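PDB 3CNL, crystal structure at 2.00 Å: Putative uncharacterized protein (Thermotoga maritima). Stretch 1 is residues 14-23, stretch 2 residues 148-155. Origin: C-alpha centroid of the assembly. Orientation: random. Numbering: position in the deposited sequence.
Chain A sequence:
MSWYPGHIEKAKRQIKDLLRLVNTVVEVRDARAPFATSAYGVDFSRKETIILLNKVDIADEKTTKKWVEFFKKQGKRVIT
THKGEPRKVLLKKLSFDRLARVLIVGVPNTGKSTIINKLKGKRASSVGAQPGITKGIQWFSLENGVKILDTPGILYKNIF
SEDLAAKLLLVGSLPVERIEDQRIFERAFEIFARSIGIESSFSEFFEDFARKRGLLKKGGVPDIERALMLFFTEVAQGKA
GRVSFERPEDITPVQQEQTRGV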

# COMPACT_ATOMS: atom_id res chain seq x y z
N GLN A 14 17.42 -10.28 1.96
CA GLN A 14 17.97 -9.11 1.29
C GLN A 14 17.58 -7.83 2.03
O GLN A 14 18.39 -6.92 2.15
CB GLN A 14 17.49 -9.06 -0.17
CG GLN A 14 18.16 -8.00 -1.05
CD GLN A 14 17.67 -8.06 -2.48
OE1 GLN A 14 18.42 -8.39 -3.40
NE2 GLN A 14 16.39 -7.76 -2.68
N ILE A 15 16.34 -7.77 2.52
CA ILE A 15 15.89 -6.65 3.36
C ILE A 15 16.84 -6.50 4.55
O ILE A 15 17.24 -5.39 4.87
CB ILE A 15 14.41 -6.78 3.84
CG1 ILE A 15 13.43 -6.84 2.65
CG2 ILE A 15 14.01 -5.63 4.78
CD1 ILE A 15 13.42 -5.62 1.73
N LYS A 16 17.20 -7.62 5.18
CA LYS A 16 18.20 -7.64 6.26
C LYS A 16 19.56 -7.07 5.81
O LYS A 16 20.19 -6.33 6.55
CB LYS A 16 18.38 -9.05 6.82
CG LYS A 16 17.13 -9.70 7.41
CD LYS A 16 16.76 -9.14 8.77
CE LYS A 16 15.41 -8.44 8.75
NZ LYS A 16 15.11 -7.74 10.04
N ASP A 17 19.99 -7.42 4.60
CA ASP A 17 21.22 -6.86 4.02
C ASP A 17 21.10 -5.37 3.77
O ASP A 17 22.09 -4.63 3.89
CB ASP A 17 21.60 -7.58 2.72
CG ASP A 17 21.99 -9.05 2.93
OD1 ASP A 17 21.71 -9.87 2.02
OD2 ASP A 17 22.55 -9.40 3.99
N LEU A 18 19.91 -4.91 3.41
CA LEU A 18 19.71 -3.48 3.14
C LEU A 18 19.63 -2.72 4.46
O LEU A 18 20.09 -1.59 4.56
CB LEU A 18 18.47 -3.22 2.29
CG LEU A 18 18.47 -3.64 0.82
CD1 LEU A 18 17.16 -3.25 0.16
CD2 LEU A 18 19.61 -3.01 0.07
N LEU A 19 19.05 -3.37 5.47
CA LEU A 19 18.84 -2.79 6.79
C LEU A 19 20.14 -2.46 7.50
O LEU A 19 20.20 -1.51 8.29
CB LEU A 19 18.03 -3.76 7.67
CG LEU A 19 16.60 -3.48 8.14
CD1 LEU A 19 15.93 -2.29 7.45
CD2 LEU A 19 15.77 -4.75 7.98
N ARG A 20 21.19 -3.23 7.22
CA ARG A 20 22.48 -3.02 7.89
C ARG A 20 23.10 -1.69 7.50
O ARG A 20 23.93 -1.14 8.23
CB ARG A 20 23.44 -4.19 7.61
CG ARG A 20 23.00 -5.51 8.24
CD ARG A 20 24.19 -6.44 8.44
NE ARG A 20 24.33 -7.42 7.37
CZ ARG A 20 23.82 -8.66 7.41
NH1 ARG A 20 23.12 -9.07 8.46
NH2 ARG A 20 24.02 -9.49 6.38
N LEU A 21 22.70 -1.17 6.34
CA LEU A 21 23.22 0.11 5.83
C LEU A 21 22.59 1.33 6.49
O LEU A 21 23.08 2.46 6.33
CB LEU A 21 23.00 0.20 4.30
CG LEU A 21 23.68 -0.78 3.35
CD1 LEU A 21 23.37 -0.37 1.91
CD2 LEU A 21 25.20 -0.82 3.55
N VAL A 22 21.51 1.12 7.24
CA VAL A 22 20.66 2.24 7.67
C VAL A 22 20.40 2.27 9.14
O VAL A 22 20.61 1.28 9.83
CB VAL A 22 19.30 2.26 6.91
CG1 VAL A 22 19.53 2.28 5.41
CG2 VAL A 22 18.41 1.06 7.33
N ASN A 23 19.93 3.41 9.62
CA ASN A 23 19.56 3.58 11.02
C ASN A 23 18.10 4.03 11.17
O ASN A 23 17.60 4.12 12.28
CB ASN A 23 20.53 4.55 11.74
CG ASN A 23 20.52 5.97 11.16
OD1 ASN A 23 19.52 6.43 10.60
ND2 ASN A 23 21.64 6.67 11.32
N ILE A 148 19.39 9.17 1.96
CA ILE A 148 18.30 8.21 1.64
C ILE A 148 18.70 7.25 0.51
O ILE A 148 19.14 7.70 -0.55
CB ILE A 148 16.95 8.96 1.37
CG1 ILE A 148 16.62 9.87 2.58
CG2 ILE A 148 15.79 7.95 1.15
CD1 ILE A 148 15.68 11.03 2.28
N LEU A 149 18.61 5.93 0.75
CA LEU A 149 18.83 4.92 -0.30
C LEU A 149 17.90 5.14 -1.48
O LEU A 149 16.70 5.29 -1.29
CB LEU A 149 18.64 3.50 0.24
CG LEU A 149 19.74 2.94 1.15
CD1 LEU A 149 19.32 1.64 1.78
CD2 LEU A 149 21.05 2.77 0.38
N ASP A 150 18.45 5.14 -2.70
CA ASP A 150 17.65 5.51 -3.86
C ASP A 150 16.77 4.37 -4.38
O ASP A 150 16.02 4.56 -5.35
CB ASP A 150 18.52 6.11 -4.99
CG ASP A 150 19.42 5.09 -5.66
OD1 ASP A 150 19.58 3.95 -5.15
OD2 ASP A 150 20.01 5.44 -6.70
N THR A 151 16.87 3.19 -3.76
CA THR A 151 16.00 2.05 -4.09
C THR A 151 15.26 1.53 -2.86
O THR A 151 15.88 1.32 -1.80
CB THR A 151 16.75 0.89 -4.81
OG1 THR A 151 17.49 0.11 -3.86
CG2 THR A 151 17.70 1.42 -5.84
N PRO A 152 13.94 1.28 -2.99
CA PRO A 152 13.19 0.79 -1.85
C PRO A 152 13.41 -0.70 -1.64
O PRO A 152 13.77 -1.42 -2.57
CB PRO A 152 11.74 1.06 -2.24
CG PRO A 152 11.73 0.98 -3.70
CD PRO A 152 13.09 1.46 -4.18
N GLY A 153 13.21 -1.16 -0.41
CA GLY A 153 13.11 -2.58 -0.14
C GLY A 153 11.66 -3.00 -0.36
O GLY A 153 10.73 -2.30 0.07
N ILE A 154 11.45 -4.11 -1.05
CA ILE A 154 10.10 -4.58 -1.33
C ILE A 154 9.84 -5.80 -0.46
O ILE A 154 10.58 -6.78 -0.51
CB ILE A 154 9.91 -4.89 -2.82
CG1 ILE A 154 10.24 -3.66 -3.67
CG2 ILE A 154 8.49 -5.41 -3.10
CD1 ILE A 154 10.43 -3.94 -5.15
N LEU A 155 8.78 -5.74 0.35
CA LEU A 155 8.42 -6.83 1.24
C LEU A 155 7.31 -7.72 0.68
O LEU A 155 6.20 -7.26 0.41
CB LEU A 155 8.01 -6.26 2.60
CG LEU A 155 7.95 -7.17 3.84
CD1 LEU A 155 6.53 -7.66 4.13
CD2 LEU A 155 8.96 -8.33 3.81

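Residues far apart in sequence can meet through packing without a hydrogen bond between them, and the contact between residues 14-23 and 148-155 of this Thermotoga maritima protein is a compact example. The first stretch enters as a helix. Leu18 N donates to Gln14 O and Leu19 N to Ile15 O, both at 2.8 Å, the i to i+4 pattern that keeps the helix regular. The next bond in the series, from Arg20 N to Lys16 O, is weak at 3.3 Å, and the pattern then tightens: Leu21 N donates to Leu18 O at 3.2 Å and Val22 N to Leu19 O at 3.1 Å. The last of these closes a type I turn from Leu19 to Val22. The second stretch leaves a strand at Leu149, passes through a loop, and resumes as a strand at Gly153 and Ile154. The backbones come nearest where the CA atoms of Ile15 and Gly153 lie 6.0 Å apart; between the CA atoms of Val22 and Leu149 the gap widens to 8.6 Å.

No hydrogen bond crosses between the stretches, so the association rests on packing, which buries 300 Å² in total. At the close end, Gly153 leaves room for Ile15 as it is placed here. Ile15, with both chi angles in m, brings its CD1 to 3.6 Å from Gly153 CA and 3.7 Å from Ile154 N, so that a side chain lies directly against backbone. A CB placed ideally on Gly153 would point toward the helix and sit 2.8 Å from Ile15 CD1, a clash. Leu18 joins from the next helical turn, its CD1 4.1 Å from Gly153 CA.

At the wider end, a large side chain spans the gap that the backbones leave. Leu149 points toward the first stretch and has more of its surface covered by the opposing stretch than any other residue here. Its CD1 packs 3.7 Å from Val22 CG1 and its CD2 lies 4.2 Å from Leu21 CD1, so the two methyls meet successive residues of the turn. Leu149 CD1 also approaches Leu18 O, at 4.3 Å.

The charged side chains of the first stretch take no part in the contact. Those of Asp17 and Arg20, both beyond reach of the second stretch, form a salt bridge with each other, Asp17 OD2 to Arg20 NH2 at 2.8 Å. The general principle is complementarity: close backbone approach is paired with a missing side chain, and wider separation with a branched one that fills it.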